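Virulence protein STM3117 (Salmonella enterica subsp. enterica serovar Typhimurium, PDB 3HUH) promotes replication of the bacterium inside host macrophages and may take part in making and modifying the peptidoglycan of its cell wall. Local coordinates at the interface of chains A and B. Coordinates in Å, arbitrary orientation; residue numbers count along the deposited sequence, not the author numbering. Chains: chain A/B, Virulence protein STM3117.

Contact 1: the interface of chains A and B. Residues chain A 23-28; chain B 24, 88-91, 139.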
# COMPACT_ATOMS: atom_id res chain seq x y z
N ARG A 23 -8.73 -7.56 -2.10
CA ARG A 23 -8.37 -6.22 -1.68
C ARG A 23 -7.01 -6.21 -1.00
O ARG A 23 -6.40 -7.25 -0.77
CB ARG A 23 -9.40 -5.72 -0.66
CG ARG A 23 -9.46 -6.62 0.60
CD ARG A 23 -10.51 -6.17 1.62
NE ARG A 23 -10.52 -7.00 2.82
CZ ARG A 23 -11.01 -8.23 2.89
NH1 ARG A 23 -11.55 -8.80 1.81
NH2 ARG A 23 -10.98 -8.91 4.04
N ILE A 24 -6.55 -5.01 -0.67
CA ILE A 24 -5.30 -4.84 0.08
C ILE A 24 -5.75 -4.87 1.54
O ILE A 24 -6.74 -4.23 1.89
CB ILE A 24 -4.65 -3.48 -0.23
CG1 ILE A 24 -4.05 -3.49 -1.63
CG2 ILE A 24 -3.59 -3.16 0.83
CD1 ILE A 24 -3.66 -2.09 -2.14
N ASP A 25 -5.05 -5.64 2.38
CA ASP A 25 -5.40 -5.71 3.79
C ASP A 25 -4.56 -4.72 4.58
O ASP A 25 -5.05 -4.01 5.46
CB ASP A 25 -5.12 -7.11 4.35
CG ASP A 25 -5.61 -7.26 5.78
OD1 ASP A 25 -6.84 -7.31 5.97
OD2 ASP A 25 -4.79 -7.33 6.71
N HIS A 26 -3.27 -4.70 4.27
CA HIS A 26 -2.36 -3.81 4.96
C HIS A 26 -1.05 -3.72 4.19
O HIS A 26 -0.87 -4.39 3.17
CB HIS A 26 -2.09 -4.33 6.38
CG HIS A 26 -1.52 -5.72 6.44
ND1 HIS A 26 -0.18 -5.99 6.27
CD2 HIS A 26 -2.12 -6.92 6.68
CE1 HIS A 26 0.02 -7.29 6.40
NE2 HIS A 26 -1.14 -7.88 6.65
N LEU A 27 -0.17 -2.87 4.68
CA LEU A 27 1.14 -2.71 4.07
C LEU A 27 2.06 -2.21 5.16
O LEU A 27 1.61 -1.76 6.21
CB LEU A 27 1.08 -1.72 2.90
CG LEU A 27 0.60 -0.29 3.15
CD1 LEU A 27 1.74 0.56 3.64
CD2 LEU A 27 0.05 0.27 1.86
N VAL A 28 3.36 -2.31 4.92
CA VAL A 28 4.34 -1.89 5.90
C VAL A 28 5.14 -0.68 5.44
O VAL A 28 5.69 -0.66 4.34
CB VAL A 28 5.34 -3.03 6.22
CG1 VAL A 28 6.39 -2.54 7.21
CG2 VAL A 28 4.60 -4.23 6.80
N ILE B 24 -7.83 2.56 1.13
CA ILE B 24 -6.75 2.84 0.20
C ILE B 24 -7.39 2.63 -1.16
O ILE B 24 -8.13 1.67 -1.36
CB ILE B 24 -5.60 1.83 0.35
CG1 ILE B 24 -4.94 1.98 1.72
CG2 ILE B 24 -4.58 2.03 -0.77
CD1 ILE B 24 -3.98 0.83 2.07
N ASP B 88 6.05 -3.54 0.67
CA ASP B 88 5.75 -4.65 1.58
C ASP B 88 4.23 -4.61 1.67
O ASP B 88 3.67 -3.84 2.47
CB ASP B 88 6.39 -4.36 2.94
CG ASP B 88 6.30 -5.52 3.89
OD1 ASP B 88 5.33 -6.30 3.79
OD2 ASP B 88 7.19 -5.64 4.76
N LEU B 89 3.57 -5.43 0.86
CA LEU B 89 2.11 -5.42 0.76
C LEU B 89 1.40 -6.72 1.09
O LEU B 89 1.93 -7.80 0.88
CB LEU B 89 1.70 -5.06 -0.67
CG LEU B 89 2.45 -3.94 -1.39
CD1 LEU B 89 2.03 -3.90 -2.86
CD2 LEU B 89 2.16 -2.61 -0.71
N CYS B 90 0.17 -6.59 1.60
CA CYS B 90 -0.64 -7.77 1.90
C CYS B 90 -1.99 -7.70 1.19
O CYS B 90 -2.72 -6.71 1.32
CB CYS B 90 -0.88 -7.91 3.41
SG CYS B 90 -2.03 -9.27 3.81
N PHE B 91 -2.31 -8.76 0.45
CA PHE B 91 -3.56 -8.86 -0.29
C PHE B 91 -4.39 -10.00 0.29
O PHE B 91 -3.84 -11.05 0.65
CB PHE B 91 -3.31 -9.18 -1.77
CG PHE B 91 -2.46 -8.17 -2.48
CD1 PHE B 91 -3.00 -6.95 -2.86
CD2 PHE B 91 -1.13 -8.44 -2.77
CE1 PHE B 91 -2.22 -6.01 -3.53
CE2 PHE B 91 -0.35 -7.51 -3.44
CZ PHE B 91 -0.89 -6.29 -3.83
N GLU B 139 2.53 -10.45 0.58
CA GLU B 139 1.88 -11.33 1.54
C GLU B 139 0.47 -11.61 1.03
O GLU B 139 -0.35 -10.70 0.90
CB GLU B 139 1.82 -10.64 2.91
CG GLU B 139 1.17 -11.43 4.04
CD GLU B 139 1.15 -10.66 5.36
OE1 GLU B 139 1.57 -9.48 5.38
OE2 GLU B 139 0.72 -11.24 6.37
O HOH W 1 5.00 -0.99 1.57
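A:His26 and B:Cys90 meet where strand 21-31 of one subunit runs beside strand 88-93 of the other, an antiparallel strand pairing that joins the sheets of two copies of the vicinal oxygen chelate (glyoxalase/dioxygenase) fold. The backbones are tied by A:Asp25 N giving a hydrogen bond to B:Cys90 O at 2.8 Å, by B:Cys90 N to A:His26 O, and by A:Val28 N to B:Asp88 O at 2.9 Å. A water sits beside that end of the pairing, shared by A:Val28 O and B:Asp88 N.

The histidine side chain rewards following outward. From CB, CG is set between the backbone N and the carbonyl carbon (chi1 58°), a crowded position that lays the ring over the partner strand. CG and then ND1 and CD2 pass across B:Cys90 CB, which lies under one face, displaced toward the rim, in a CH-pi contact. B:Cys90 SG, anti to its own backbone N, lies 3.3 Å from A:His26 NE2. At the far rim, CE1 and NE2 face the carboxylate of B:Glu139: its OE1 comes to 3.4 Å from A:His26 NE2, and OE2 lies at the ring edge, in plane. That carboxylate is turned 73° from the ring, and the glutamate reaches it from strand 137-142 on an extended chain. A:His26 and B:Glu139 correspond to metal-ligand positions of the family; no metal is present here, but the interface probably builds a composite metal site from both subunits. A:Asp25 OD2 lies in plane at another part of the ring edge, within the same chain. Also on the histidine side, A:Val28 CB packs against the B:Asp88 carboxylate carbon CG at 3.5 Å.

On the other side of the pairing the contacts are apolar. A:Ile24 runs alongside B:Phe91, its CG1 3.6 Å from B:Phe91 CE1. A:Leu27 CB rests on B:Leu89 CD2, and its CD2 approaches B:Ile24 CD1.

Contact 2: the interface of chains A and B. Residues chain A 92, 121-122, 143; chain B 23, 25, 63.
B:Asp25 reaches across to A:Tyr143 and A:Ala121 with both oxygens of its carboxylate, at the outer end of a strand pairing typical of the vicinal oxygen chelate fold.

Hydrogen bonds come first. The tyrosine hydroxyl OH donates to B:Asp25 OD1 at 2.6 Å, arriving on the syn side but 22° out of the carboxylate plane, while OD1 itself lies in plane at the edge of the phenol ring. The other oxygen, OD2, takes the backbone N of A:Ala121 at 2.9 Å through its syn lone pair. With CG anti to the backbone N (chi1 -176°), the aspartate presents both oxygens to chain A, and a bond to each limits rotation of the carboxylate. Second-shell support comes from A:Thr122, whose backbone N donates to A:Tyr143 OH at 3.0 Å; the hydroxyl thus accepts from its own chain while giving to the partner. Nearer the strands, A:Ile92 N bonds to B:Arg23 O, 2.8 Å away.

Water adds a longer link: one molecule lies between A:Thr122 OG1 and B:Arg23 NH2, 3.2 Å from the guanidinium nitrogen.

The van der Waals contacts are built around A:Ile92. Its CD1 touches B:Asp25 CB at 3.5 Å, and its CG1 lies over one face of the B:Arg23 guanidinium, toward the rim. The extended arginine runs beside the isoleucine, pointing the same way, and brings NH2 to 3.6 Å from A:Tyr143 CE1. Guanidinium and phenol planes are nearly parallel, 13° apart, but NH2 comes in toward the CD1/CE1 rim and the groups do not stack. The arginine may help offset the negative charge of the B:Asp25 carboxylate. Farther out, A:Ala121 CB approaches B:Ala63 O.

Together these groups fasten A:Tyr143, the last modelled residue, and the loop at 121-122 to strand 21-30 of the other subunit, pinning the edge of the dimer seen in the crystal.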
# COMPACT_ATOMS: atom_id res chain seq x y z
N ILE A 92 -8.92 7.24 0.17
CA ILE A 92 -10.20 7.85 -0.17
C ILE A 92 -10.84 8.42 1.08
O ILE A 92 -10.87 7.77 2.13
CB ILE A 92 -11.19 6.83 -0.78
CG1 ILE A 92 -10.62 6.24 -2.06
CG2 ILE A 92 -12.54 7.51 -1.04
CD1 ILE A 92 -10.27 7.27 -3.13
N ALA A 121 -9.26 4.08 -8.94
CA ALA A 121 -9.39 2.69 -9.35
C ALA A 121 -10.72 2.43 -10.06
O ALA A 121 -10.79 1.66 -11.01
CB ALA A 121 -9.27 1.78 -8.13
N THR A 122 -11.78 3.09 -9.60
CA THR A 122 -13.11 2.89 -10.18
C THR A 122 -13.78 4.15 -10.72
O THR A 122 -15.00 4.20 -10.86
CB THR A 122 -14.07 2.28 -9.15
OG1 THR A 122 -14.21 3.18 -8.03
CG2 THR A 122 -13.55 0.93 -8.66
N TYR A 143 -14.09 10.68 -4.43
CA TYR A 143 -14.64 10.32 -5.73
C TYR A 143 -15.65 11.36 -6.19
O TYR A 143 -16.41 11.85 -5.34
CB TYR A 143 -15.31 8.94 -5.67
CG TYR A 143 -14.39 7.81 -6.05
CD1 TYR A 143 -13.61 7.16 -5.10
CD2 TYR A 143 -14.24 7.43 -7.39
CE1 TYR A 143 -12.71 6.16 -5.47
CE2 TYR A 143 -13.35 6.44 -7.77
CZ TYR A 143 -12.58 5.81 -6.80
OH TYR A 143 -11.70 4.83 -7.18
N ARG B 23 -10.59 4.13 2.95
CA ARG B 23 -9.81 3.01 2.44
C ARG B 23 -8.68 3.49 1.54
O ARG B 23 -8.59 4.68 1.22
CB ARG B 23 -10.72 2.12 1.60
CG ARG B 23 -11.30 2.87 0.38
CD ARG B 23 -12.32 2.03 -0.41
NE ARG B 23 -12.82 2.75 -1.59
CZ ARG B 23 -13.73 3.71 -1.57
NH1 ARG B 23 -14.28 4.11 -0.43
NH2 ARG B 23 -14.10 4.30 -2.71
N ASP B 25 -7.14 3.54 -2.10
CA ASP B 25 -7.70 3.40 -3.43
C ASP B 25 -6.66 2.75 -4.32
O ASP B 25 -6.94 1.82 -5.07
CB ASP B 25 -8.06 4.76 -4.02
CG ASP B 25 -8.73 4.64 -5.37
OD1 ASP B 25 -9.92 4.28 -5.40
OD2 ASP B 25 -8.07 4.89 -6.41
N ALA B 63 -11.75 -3.52 -6.10
CA ALA B 63 -12.13 -2.13 -6.37
C ALA B 63 -10.93 -1.21 -6.13
O ALA B 63 -11.10 -0.05 -5.75
CB ALA B 63 -13.29 -1.72 -5.49
O HOH W 2 -13.73 2.54 -5.38

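The C-alpha centres of contact 1 and contact 2 lie about 15 Å apart, and both draw on the same two elements: the strand that begins at residue 21 and strand 88-93 of the opposite chain. Contact 1 takes that pairing with chain A giving the first strand, whereas contact 2 takes it with the roles exchanged, so residues 23 and 25 appear in both from different chains, and B:Ile24 of contact 1 sits between B:Arg23 and B:Asp25 of contact 2. The two-fold axis repeats each contact, giving the deposited dimer paired strands on both sides.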